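Local coordinates for putative Nitroreductase (Anabaena variabilis ATCC 29413, PDB 3EO7), which binds flavin mononucleotide and probably acts as an oxidoreductase of the nitroreductase family, at residues 465-470 with 503-508; 8-13 with 443-448; 72-77 with 133-138. All coordinates share one frame; numbering follows the deposited sequence.

Interaction 1: residues 465-470 with 503-508. With FMN (flavin mononucleotide), chain B.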
loop_
_atom_site.group_PDB
_atom_site.type_symbol
_atom_site.label_atom_id
_atom_site.label_comp_id
_atom_site.label_asym_id
_atom_site.label_seq_id
_atom_site.Cartn_x
_atom_site.Cartn_y
_atom_site.Cartn_z
ATOM N N GLN A 465 -4.676 3.911 0.637
ATOM C CA GLN A 465 -5.640 3.553 -0.396
ATOM C C GLN A 465 -7.064 3.675 0.137
ATOM O O GLN A 465 -7.965 4.068 -0.591
ATOM C CB GLN A 465 -5.375 2.165 -0.959
ATOM C CG GLN A 465 -6.250 1.813 -2.148
ATOM C CD GLN A 465 -6.009 2.663 -3.405
ATOM O OE1 GLN A 465 -5.152 3.529 -3.433
ATOM N NE2 GLN A 465 -6.783 2.392 -4.470
ATOM N N ARG A 466 -7.259 3.314 1.413
ATOM C CA ARG A 466 -8.578 3.442 2.004
ATOM C C ARG A 466 -8.970 4.916 2.035
ATOM O O ARG A 466 -10.099 5.259 1.740
ATOM C CB ARG A 466 -8.616 2.820 3.394
ATOM C CG ARG A 466 -8.419 1.294 3.395
ATOM C CD ARG A 466 -8.552 0.701 4.796
ATOM N NE ARG A 466 -9.930 0.704 5.309
ATOM C CZ ARG A 466 -10.754 -0.346 5.289
ATOM N NH1 ARG A 466 -10.351 -1.480 4.771
ATOM N NH2 ARG A 466 -11.979 -0.272 5.782
ATOM N N LEU A 467 -8.023 5.787 2.371
ATOM C CA LEU A 467 -8.285 7.227 2.392
ATOM C C LEU A 467 -8.600 7.753 0.987
ATOM O O LEU A 467 -9.493 8.576 0.826
ATOM C CB LEU A 467 -7.062 8.019 2.955
ATOM C CG LEU A 467 -6.762 7.988 4.445
ATOM C CD1 LEU A 467 -5.335 8.498 4.752
ATOM C CD2 LEU A 467 -7.828 8.856 5.174
ATOM N N ASN A 468 -7.839 7.317 -0.022
ATOM C CA ASN A 468 -8.056 7.738 -1.398
ATOM C C ASN A 468 -9.470 7.337 -1.889
ATOM O O ASN A 468 -10.184 8.144 -2.458
ATOM C CB ASN A 468 -6.991 7.183 -2.372
ATOM C CG ASN A 468 -5.710 8.020 -2.407
ATOM O OD1 ASN A 468 -5.397 8.627 -3.440
ATOM N ND2 ASN A 468 -4.972 8.059 -1.300
ATOM N N LEU A 469 -9.845 6.089 -1.647
ATOM C CA LEU A 469 -11.151 5.569 -2.070
ATOM C C LEU A 469 -12.276 6.302 -1.344
ATOM O O LEU A 469 -13.255 6.744 -1.982
ATOM C CB LEU A 469 -11.207 4.062 -1.864
ATOM C CG LEU A 469 -10.337 3.234 -2.829
ATOM C CD1 LEU A 469 -10.302 1.743 -2.400
ATOM C CD2 LEU A 469 -10.796 3.414 -4.285
ATOM N N ALA A 470 -12.131 6.491 -0.045
ATOM C CA ALA A 470 -13.138 7.240 0.709
ATOM C C ALA A 470 -13.303 8.668 0.173
ATOM O O ALA A 470 -14.431 9.158 0.045
ATOM C CB ALA A 470 -12.843 7.238 2.218
ATOM N N TYR A 503 4.818 8.750 5.072
ATOM C CA TYR A 503 3.963 9.034 3.931
ATOM C C TYR A 503 3.070 10.211 4.241
ATOM O O TYR A 503 2.804 10.491 5.408
ATOM C CB TYR A 503 3.139 7.777 3.611
ATOM C CG TYR A 503 2.360 7.738 2.317
ATOM C CD1 TYR A 503 2.863 8.303 1.144
ATOM C CD2 TYR A 503 1.144 7.068 2.254
ATOM C CE1 TYR A 503 2.160 8.263 -0.040
ATOM C CE2 TYR A 503 0.422 6.986 1.059
ATOM C CZ TYR A 503 0.946 7.564 -0.087
ATOM O OH TYR A 503 0.305 7.514 -1.260
ATOM N N ILE A 504 2.628 10.876 3.173
ATOM C CA ILE A 504 1.738 12.021 3.221
ATOM C C ILE A 504 0.572 11.779 2.267
ATOM O O ILE A 504 0.756 11.302 1.150
ATOM C CB ILE A 504 2.471 13.312 2.783
ATOM C CG1 ILE A 504 3.618 13.584 3.745
ATOM C CG2 ILE A 504 1.509 14.490 2.591
ATOM C CD1 ILE A 504 4.501 14.797 3.337
ATOM N N THR A 505 -0.622 12.101 2.735
ATOM C CA THR A 505 -1.830 12.042 1.909
ATOM C C THR A 505 -2.563 13.390 2.033
ATOM O O THR A 505 -2.964 13.773 3.125
ATOM C CB THR A 505 -2.771 10.899 2.286
ATOM O OG1 THR A 505 -2.112 9.639 2.178
ATOM C CG2 THR A 505 -4.073 10.924 1.392
ATOM N N THR A 506 -2.694 14.086 0.906
ATOM C CA THR A 506 -3.373 15.371 0.822
ATOM C C THR A 506 -4.834 15.129 0.494
ATOM O O THR A 506 -5.169 14.181 -0.203
ATOM C CB THR A 506 -2.748 16.327 -0.238
ATOM O OG1 THR A 506 -2.867 15.754 -1.557
ATOM C CG2 THR A 506 -1.246 16.638 0.099
ATOM N N LEU A 507 -5.678 16.001 1.032
ATOM C CA LEU A 507 -7.095 15.958 0.846
ATOM C C LEU A 507 -7.606 17.375 0.570
ATOM O O LEU A 507 -7.215 18.333 1.238
ATOM C CB LEU A 507 -7.766 15.429 2.112
ATOM C CG LEU A 507 -7.395 14.021 2.556
ATOM C CD1 LEU A 507 -7.777 13.762 4.014
ATOM C CD2 LEU A 507 -8.074 13.030 1.564
ATOM N N GLY A 508 -8.522 17.485 -0.368
ATOM C CA GLY A 508 -9.071 18.796 -0.726
ATOM C C GLY A 508 -10.294 18.672 -1.585
ATOM O O GLY A 508 -10.948 17.632 -1.593
HETATM N N1 FMN B . 1.104 12.719 -7.157
HETATM C C2 FMN B . 1.639 13.995 -7.107
HETATM O O2 FMN B . 1.177 14.899 -7.794
HETATM N N3 FMN B . 2.718 14.324 -6.331
HETATM C C4 FMN B . 3.372 13.398 -5.574
HETATM O O4 FMN B . 4.221 13.793 -4.753
HETATM C C4A FMN B . 2.864 12.101 -5.588
HETATM N N5 FMN B . 3.511 11.103 -4.885
HETATM C C5A FMN B . 2.946 9.813 -4.828
HETATM C C6 FMN B . 3.499 8.811 -4.038
HETATM C C7 FMN B . 2.954 7.528 -3.999
HETATM C C7M FMN B . 3.516 6.481 -3.025
HETATM C C8 FMN B . 1.829 7.231 -4.757
HETATM C C8M FMN B . 1.080 5.923 -4.610
HETATM C C9 FMN B . 1.244 8.227 -5.561
HETATM C C9A FMN B . 1.803 9.517 -5.593
HETATM N N10 FMN B . 1.236 10.504 -6.391
HETATM C C10 FMN B . 1.743 11.775 -6.380
HETATM C "C1'" FMN B . 0.168 10.179 -7.415
HETATM C "C2'" FMN B . 0.710 9.497 -8.655
HETATM O "O2'" FMN B . 1.303 10.481 -9.530
HETATM C "C3'" FMN B . -0.423 8.741 -9.346
HETATM O "O3'" FMN B . -0.855 7.650 -8.526
HETATM C "C4'" FMN B . -0.078 8.258 -10.767
HETATM O "O4'" FMN B . 0.205 9.385 -11.643
HETATM C "C5'" FMN B . -1.218 7.431 -11.330
HETATM O "O5'" FMN B . -2.421 8.150 -11.377
HETATM P P FMN B . -3.725 7.663 -10.626
HETATM O O1P FMN B . -3.432 7.676 -9.130
HETATM O O2P FMN B . -4.792 8.681 -11.012
HETATM O O3P FMN B . -4.096 6.285 -11.091
HETATM O O HOH W 1 -2.262 8.509 -0.308
#

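Interaction 2: residues 8-13 with 443-448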
loop_
_atom_site.group_PDB
_atom_site.type_symbol
_atom_site.label_atom_id
_atom_site.label_comp_id
_atom_site.label_asym_id
_atom_site.label_seq_id
_atom_site.Cartn_x
_atom_site.Cartn_y
_atom_site.Cartn_z
ATOM N N SER A 8 21.090 0.881 12.424
ATOM C CA SER A 8 21.025 -0.329 11.625
ATOM C C SER A 8 20.803 0.126 10.175
ATOM O O SER A 8 20.534 1.312 9.905
ATOM C CB SER A 8 19.919 -1.272 12.105
ATOM O OG SER A 8 18.664 -0.693 11.860
ATOM N N ILE A 9 20.859 -0.832 9.253
ATOM C CA ILE A 9 20.796 -0.518 7.829
ATOM C C ILE A 9 19.490 0.169 7.426
ATOM O O ILE A 9 19.518 1.039 6.575
ATOM C CB ILE A 9 21.142 -1.772 6.939
ATOM C CG1 ILE A 9 21.277 -1.380 5.442
ATOM C CG2 ILE A 9 20.119 -2.875 7.169
ATOM C CD1 ILE A 9 22.391 -0.376 5.107
ATOM N N ALA A 10 18.354 -0.166 8.044
ATOM C CA ALA A 10 17.091 0.529 7.708
ATOM C C ALA A 10 17.136 2.028 8.081
ATOM O O ALA A 10 16.628 2.878 7.341
ATOM C CB ALA A 10 15.915 -0.157 8.365
ATOM N N GLN A 11 17.735 2.345 9.233
ATOM C CA GLN A 11 17.922 3.750 9.633
ATOM C C GLN A 11 18.850 4.488 8.668
ATOM O O GLN A 11 18.563 5.622 8.255
ATOM C CB GLN A 11 18.445 3.843 11.059
ATOM C CG GLN A 11 17.450 3.347 12.092
ATOM C CD GLN A 11 18.073 3.271 13.448
ATOM O OE1 GLN A 11 18.933 2.424 13.721
ATOM N NE2 GLN A 11 17.648 4.165 14.319
ATOM N N HIS A 12 19.921 3.824 8.241
ATOM C CA HIS A 12 20.883 4.406 7.299
ATOM C C HIS A 12 20.200 4.656 5.949
ATOM O O HIS A 12 20.340 5.739 5.361
ATOM C CB HIS A 12 22.082 3.458 7.157
ATOM C CG HIS A 12 23.153 3.937 6.227
ATOM N ND1 HIS A 12 23.944 5.034 6.517
ATOM C CD2 HIS A 12 23.619 3.429 5.058
ATOM C CE1 HIS A 12 24.819 5.204 5.539
ATOM N NE2 HIS A 12 24.659 4.235 4.657
ATOM N N TYR A 13 19.502 3.639 5.465
ATOM C CA TYR A 13 18.718 3.733 4.227
ATOM C C TYR A 13 17.776 4.964 4.316
ATOM O O TYR A 13 17.710 5.805 3.417
ATOM C CB TYR A 13 17.905 2.421 3.943
ATOM C CG TYR A 13 17.004 2.671 2.765
ATOM C CD1 TYR A 13 17.465 2.518 1.472
ATOM C CD2 TYR A 13 15.751 3.191 2.949
ATOM C CE1 TYR A 13 16.694 2.877 0.381
ATOM C CE2 TYR A 13 14.952 3.569 1.864
ATOM C CZ TYR A 13 15.423 3.412 0.574
ATOM O OH TYR A 13 14.626 3.827 -0.497
ATOM N N SER A 443 12.272 1.885 17.327
ATOM C CA SER A 443 11.364 1.000 18.016
ATOM C C SER A 443 10.834 -0.088 17.081
ATOM O O SER A 443 10.785 -1.263 17.451
ATOM C CB SER A 443 10.195 1.783 18.613
ATOM O OG SER A 443 9.349 0.869 19.269
ATOM N N ALA A 444 10.463 0.300 15.859
ATOM C CA ALA A 444 9.965 -0.652 14.869
ATOM C C ALA A 444 11.017 -1.728 14.560
ATOM O O ALA A 444 10.706 -2.917 14.429
ATOM C CB ALA A 444 9.578 0.122 13.562
ATOM N N ILE A 445 12.263 -1.295 14.388
ATOM C CA ILE A 445 13.389 -2.211 14.076
ATOM C C ILE A 445 13.629 -3.154 15.248
ATOM O O ILE A 445 13.897 -4.348 15.059
ATOM C CB ILE A 445 14.664 -1.429 13.700
ATOM C CG1 ILE A 445 14.443 -0.714 12.361
ATOM C CG2 ILE A 445 15.877 -2.377 13.615
ATOM C CD1 ILE A 445 15.441 0.414 12.104
ATOM N N ALA A 446 13.438 -2.636 16.458
ATOM C CA ALA A 446 13.620 -3.448 17.665
ATOM C C ALA A 446 12.662 -4.628 17.668
ATOM O O ALA A 446 12.988 -5.705 18.187
ATOM C CB ALA A 446 13.445 -2.593 18.956
ATOM N N GLN A 447 11.508 -4.448 17.047
ATOM C CA GLN A 447 10.519 -5.498 16.983
ATOM C C GLN A 447 10.615 -6.434 15.779
ATOM O O GLN A 447 10.461 -7.638 15.934
ATOM C CB GLN A 447 9.130 -4.883 17.052
ATOM C CG GLN A 447 8.887 -4.179 18.386
ATOM C CD GLN A 447 7.642 -3.358 18.328
ATOM O OE1 GLN A 447 6.538 -3.896 18.139
ATOM N NE2 GLN A 447 7.803 -2.027 18.448
ATOM N N TYR A 448 10.894 -5.905 14.586
ATOM C CA TYR A 448 10.867 -6.724 13.372
ATOM C C TYR A 448 12.153 -6.695 12.544
ATOM O O TYR A 448 12.191 -7.200 11.422
ATOM C CB TYR A 448 9.731 -6.301 12.479
ATOM C CG TYR A 448 8.371 -6.680 13.010
ATOM C CD1 TYR A 448 7.873 -7.964 12.863
ATOM C CD2 TYR A 448 7.603 -5.731 13.672
ATOM C CE1 TYR A 448 6.596 -8.304 13.357
ATOM C CE2 TYR A 448 6.335 -6.052 14.163
ATOM C CZ TYR A 448 5.841 -7.322 13.996
ATOM O OH TYR A 448 4.583 -7.586 14.501
#

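Interaction 3: residues 72-77 with 133-138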
loop_
_atom_site.group_PDB
_atom_site.type_symbol
_atom_site.label_atom_id
_atom_site.label_comp_id
_atom_site.label_asym_id
_atom_site.label_seq_id
_atom_site.Cartn_x
_atom_site.Cartn_y
_atom_site.Cartn_z
ATOM N N GLN A 72 -15.738 -15.406 -12.699
ATOM C CA GLN A 72 -16.182 -14.006 -12.538
ATOM C C GLN A 72 -15.598 -13.389 -11.271
ATOM O O GLN A 72 -15.165 -12.247 -11.275
ATOM C CB GLN A 72 -17.697 -13.868 -12.439
ATOM C CG GLN A 72 -18.464 -13.995 -13.740
ATOM C CD GLN A 72 -19.985 -14.052 -13.520
ATOM O OE1 GLN A 72 -20.507 -13.497 -12.540
ATOM N NE2 GLN A 72 -20.695 -14.733 -14.430
ATOM N N ARG A 73 -15.582 -14.154 -10.192
ATOM C CA ARG A 73 -15.029 -13.659 -8.939
ATOM C C ARG A 73 -13.529 -13.398 -9.062
ATOM O O ARG A 73 -13.061 -12.351 -8.639
ATOM C CB ARG A 73 -15.315 -14.651 -7.800
ATOM C CG ARG A 73 -16.795 -14.857 -7.496
ATOM C CD ARG A 73 -16.969 -16.071 -6.595
ATOM N NE ARG A 73 -16.428 -15.791 -5.268
ATOM C CZ ARG A 73 -16.070 -16.706 -4.378
ATOM N NH1 ARG A 73 -16.136 -18.006 -4.673
ATOM N NH2 ARG A 73 -15.604 -16.321 -3.209
ATOM N N LEU A 74 -12.774 -14.334 -9.656
ATOM C CA LEU A 74 -11.315 -14.120 -9.817
ATOM C C LEU A 74 -11.030 -12.935 -10.762
ATOM O O LEU A 74 -10.157 -12.100 -10.517
ATOM C CB LEU A 74 -10.626 -15.393 -10.378
ATOM C CG LEU A 74 -9.083 -15.245 -10.529
ATOM C CD1 LEU A 74 -8.425 -14.980 -9.164
ATOM C CD2 LEU A 74 -8.486 -16.493 -11.254
ATOM N N SER A 75 -11.789 -12.867 -11.848
ATOM C CA SER A 75 -11.631 -11.800 -12.850
ATOM C C SER A 75 -11.870 -10.431 -12.212
ATOM O O SER A 75 -11.082 -9.484 -12.367
ATOM C CB SER A 75 -12.595 -12.045 -14.016
ATOM O OG SER A 75 -12.530 -11.004 -14.975
ATOM N N ARG A 76 -12.956 -10.327 -11.472
ATOM C CA ARG A 76 -13.296 -9.080 -10.788
ATOM C C ARG A 76 -12.318 -8.711 -9.681
ATOM O O ARG A 76 -11.951 -7.528 -9.535
ATOM C CB ARG A 76 -14.735 -9.165 -10.257
ATOM C CG ARG A 76 -15.297 -7.899 -9.609
ATOM C CD ARG A 76 -16.720 -8.140 -9.063
ATOM N NE ARG A 76 -17.579 -8.747 -10.078
ATOM C CZ ARG A 76 -18.309 -8.076 -10.969
ATOM N NH1 ARG A 76 -18.313 -6.738 -10.985
ATOM N NH2 ARG A 76 -19.051 -8.758 -11.854
ATOM N N LEU A 77 -11.881 -9.706 -8.896
ATOM C CA LEU A 77 -10.921 -9.474 -7.841
ATOM C C LEU A 77 -9.642 -8.863 -8.424
ATOM O O LEU A 77 -9.153 -7.832 -7.952
ATOM C CB LEU A 77 -10.622 -10.781 -7.076
ATOM C CG LEU A 77 -9.760 -10.656 -5.809
ATOM C CD1 LEU A 77 -10.027 -11.861 -4.868
ATOM C CD2 LEU A 77 -8.283 -10.534 -6.176
ATOM N N HIS A 133 -5.972 -8.021 -19.345
ATOM C CA HIS A 133 -6.812 -8.612 -18.293
ATOM C C HIS A 133 -6.861 -10.142 -18.495
ATOM O O HIS A 133 -7.922 -10.771 -18.712
ATOM C CB HIS A 133 -8.215 -8.006 -18.190
ATOM C CG HIS A 133 -8.963 -8.485 -16.987
ATOM N ND1 HIS A 133 -8.418 -8.438 -15.718
ATOM C CD2 HIS A 133 -10.194 -9.030 -16.850
ATOM C CE1 HIS A 133 -9.282 -8.939 -14.856
ATOM N NE2 HIS A 133 -10.365 -9.322 -15.515
ATOM N N SER A 134 -5.668 -10.722 -18.458
ATOM C CA SER A 134 -5.479 -12.150 -18.606
ATOM C C SER A 134 -4.446 -12.644 -17.611
ATOM O O SER A 134 -3.752 -11.850 -16.992
ATOM C CB SER A 134 -4.996 -12.487 -20.017
ATOM O OG SER A 134 -3.790 -11.808 -20.364
ATOM N N LEU A 135 -4.390 -13.965 -17.463
ATOM C CA LEU A 135 -3.391 -14.649 -16.677
ATOM C C LEU A 135 -2.559 -15.481 -17.649
ATOM O O LEU A 135 -3.120 -16.141 -18.549
ATOM C CB LEU A 135 -4.029 -15.591 -15.654
ATOM C CG LEU A 135 -4.703 -14.937 -14.466
ATOM C CD1 LEU A 135 -5.477 -16.055 -13.723
ATOM C CD2 LEU A 135 -3.717 -14.238 -13.549
ATOM N N ILE A 136 -1.240 -15.425 -17.529
ATOM C CA ILE A 136 -0.384 -16.297 -18.318
ATOM C C ILE A 136 0.105 -17.377 -17.376
ATOM O O ILE A 136 0.780 -17.090 -16.381
ATOM C CB ILE A 136 0.790 -15.585 -18.962
ATOM C CG1 ILE A 136 0.269 -14.516 -19.932
ATOM C CG2 ILE A 136 1.692 -16.618 -19.686
ATOM C CD1 ILE A 136 1.323 -13.560 -20.415
ATOM N N HIS A 137 -0.292 -18.611 -17.676
ATOM C CA HIS A 137 0.076 -19.778 -16.902
ATOM C C HIS A 137 1.440 -20.190 -17.406
ATOM O O HIS A 137 1.565 -20.925 -18.371
ATOM C CB HIS A 137 -0.974 -20.849 -17.091
ATOM C CG HIS A 137 -0.850 -22.023 -16.180
ATOM N ND1 HIS A 137 -1.429 -23.245 -16.462
ATOM C CD2 HIS A 137 -0.232 -22.170 -14.986
ATOM C CE1 HIS A 137 -1.195 -24.081 -15.464
ATOM N NE2 HIS A 137 -0.453 -23.459 -14.564
ATOM N N TYR A 138 2.476 -19.688 -16.755
ATOM C CA TYR A 138 3.813 -19.919 -17.259
ATOM C C TYR A 138 4.525 -21.106 -16.671
ATOM O O TYR A 138 5.615 -21.421 -17.124
ATOM C CB TYR A 138 4.666 -18.673 -17.141
ATOM C CG TYR A 138 5.044 -18.222 -15.760
ATOM C CD1 TYR A 138 4.236 -17.342 -15.056
ATOM C CD2 TYR A 138 6.273 -18.569 -15.206
ATOM C CE1 TYR A 138 4.607 -16.884 -13.776
ATOM C CE2 TYR A 138 6.654 -18.128 -13.925
ATOM C CZ TYR A 138 5.809 -17.271 -13.219
ATOM O OH TYR A 138 6.168 -16.778 -11.970
#

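Interaction 1: residues 465-470 with 503-508
Asn468 and Thr505 meet where helix 452-473 lies against strand 500-508, the amide nitrogen ND2 of Asn468 coming 4.0 Å from the methyl CG2 of Thr505 as the two side chains pass each other at a slant. No direct hydrogen bond joins the two segments. The closed part of the contact is apolar: Leu467 brings its methyl CD1 to 4.3 Å from OG1 of Thr505 and is backed by Ile435 and by Thr357 of helix 347-358.

The looser side, buried as well, is bridged by one water between Asn468, Thr505 and Tyr503. It accepts a hydrogen bond from Asn468 ND2 at 2.9 Å, and it is hydrogen-bonded to Thr505 OG1 at 2.7 Å and to the Tyr503 hydroxyl OH at 2.9 Å. Thr505 can serve both sides because CG2 stands anti to its backbone N while OG1 lies beside that nitrogen (chi1 -59°): the methyl faces Asn468 and the hydroxyl faces the water. ND2 of Asn468 is also bonded to Gly464 O one turn back, and Tyr503 OH to His191, which limits how far either group can turn.

Beyond the water, the Tyr503 ring reaches the cofactor. Its CE1 is 3.7 Å from the flavin methyl C7M, which approaches the ring obliquely, and OH lies 3.8 Å from the other methyl, C8M. A helix laid on a central sheet, with a strand residue touching the dimethylbenzene end of the isoalloxazine, belongs to the FMN pocket of the nitroreductase fold.

Interaction 2: residues 8-13 with 443-448
Ile445 is the one residue of 443-448 that touches segment 8-13, reaching from helix 441-448 to the first turn of helix 9-16. Its terminal methyl CD1 does most of the touching. It lies 3.8 Å from CB of Ala10 and 3.6 Å from CG of Gln11, the extended Gln11 chain slanting past the isoleucine rather than meeting it end on. CG1 of Ile445 is anti to the carbonyl carbon (chi1 -68°) and the chain runs on nearly straight, which carries CD1 out to the other helix while CG2 stays closer to its own backbone. The same side chain also packs on Val452 of helix 452-473.

The two segments are the N-terminal helix of the chain and a short helix within the second nitroreductase-family region, 430 residues further on. The early helix is thus laid against the later part of the fold, with no hydrogen bond between the segments. Helix 270-276 covers another side of it, where Phe274 packs on Ile9 and Ala10.

Among the polar groups, Ser8 OG lies against the methyls. It is 3.4 Å from CD1 and 3.7 Å from CG2 of Ile445, so the hydroxyl oxygen rests against both methyl branches; its hydrogen bond goes to Asp450, whose carboxylate also takes the backbone N of Ala10. Ser8 occupies the N-cap position, yet its side chain makes no capping bond. Instead its backbone N donates to Gln11 OE1 at 3.0 Å, a fairly straight bond (164° at the hydrogen) that reaches the amide oxygen with the donor tilted 19° from the carbonyl plane. This bond ties down the far end of Gln11, whose CG lies against Ile445.

Interaction 3: residues 72-77 with 133-138
Both Ser75 OG (chi1 177°) and His133 CG (chi1 -171°) stand anti to their backbone nitrogens, which swings the hydroxyl of one and the imidazole of the other toward each other between helix 66-82 and the start of strand 134-139. His133 belongs to a G1 beta bulge: together with Ser134 it faces Gln129 of the adjoining strand, in the hairpin of an antiparallel sheet. Its NE2-H donates to Ser75 OG at 2.8 Å, and the oxygen sits at the ring edge, only 12° out of the plane. That oxygen is also hydrogen-bonded to Leu51 O, while ND1 of the imidazole is bonded to Tyr128 OH, so the ring is held at both nitrogens. With an alanine in place of His133 the ring is gone, which is likely to leave Ser75 OG without its NE2 donor and Tyr128 OH without this partner, and to open a gap beneath the helix.

Further along the strand the contact turns apolar. Leu135 also packs on Tyr126 of the adjacent strand and Val113 of the one beyond it, and toward the helix it meets Leu74 tip to tip, CD1 of Leu135 lying 3.9 Å from CD2 of Leu74.

Interaction 1 is the one at the cofactor: it contains Tyr503 of the FMN pocket, and the side chain of Asn468 is about 4 Å from those of the FMN-binding residues Arg334 and Ser336. Interactions 2 and 3 lie away from the FMN pocket, on opposite sides of the chain's centre, with their own centres about 37 Å apart. From the centre of interaction 1 it is about 26 Å to that of interaction 2 and about 28 Å to that of interaction 3, and none of the three touch. Interactions 1 and 2 are linked through consecutive helices, 441-448 and 452-473, whereas interaction 3 is nested within the long loop that interaction 2 closes.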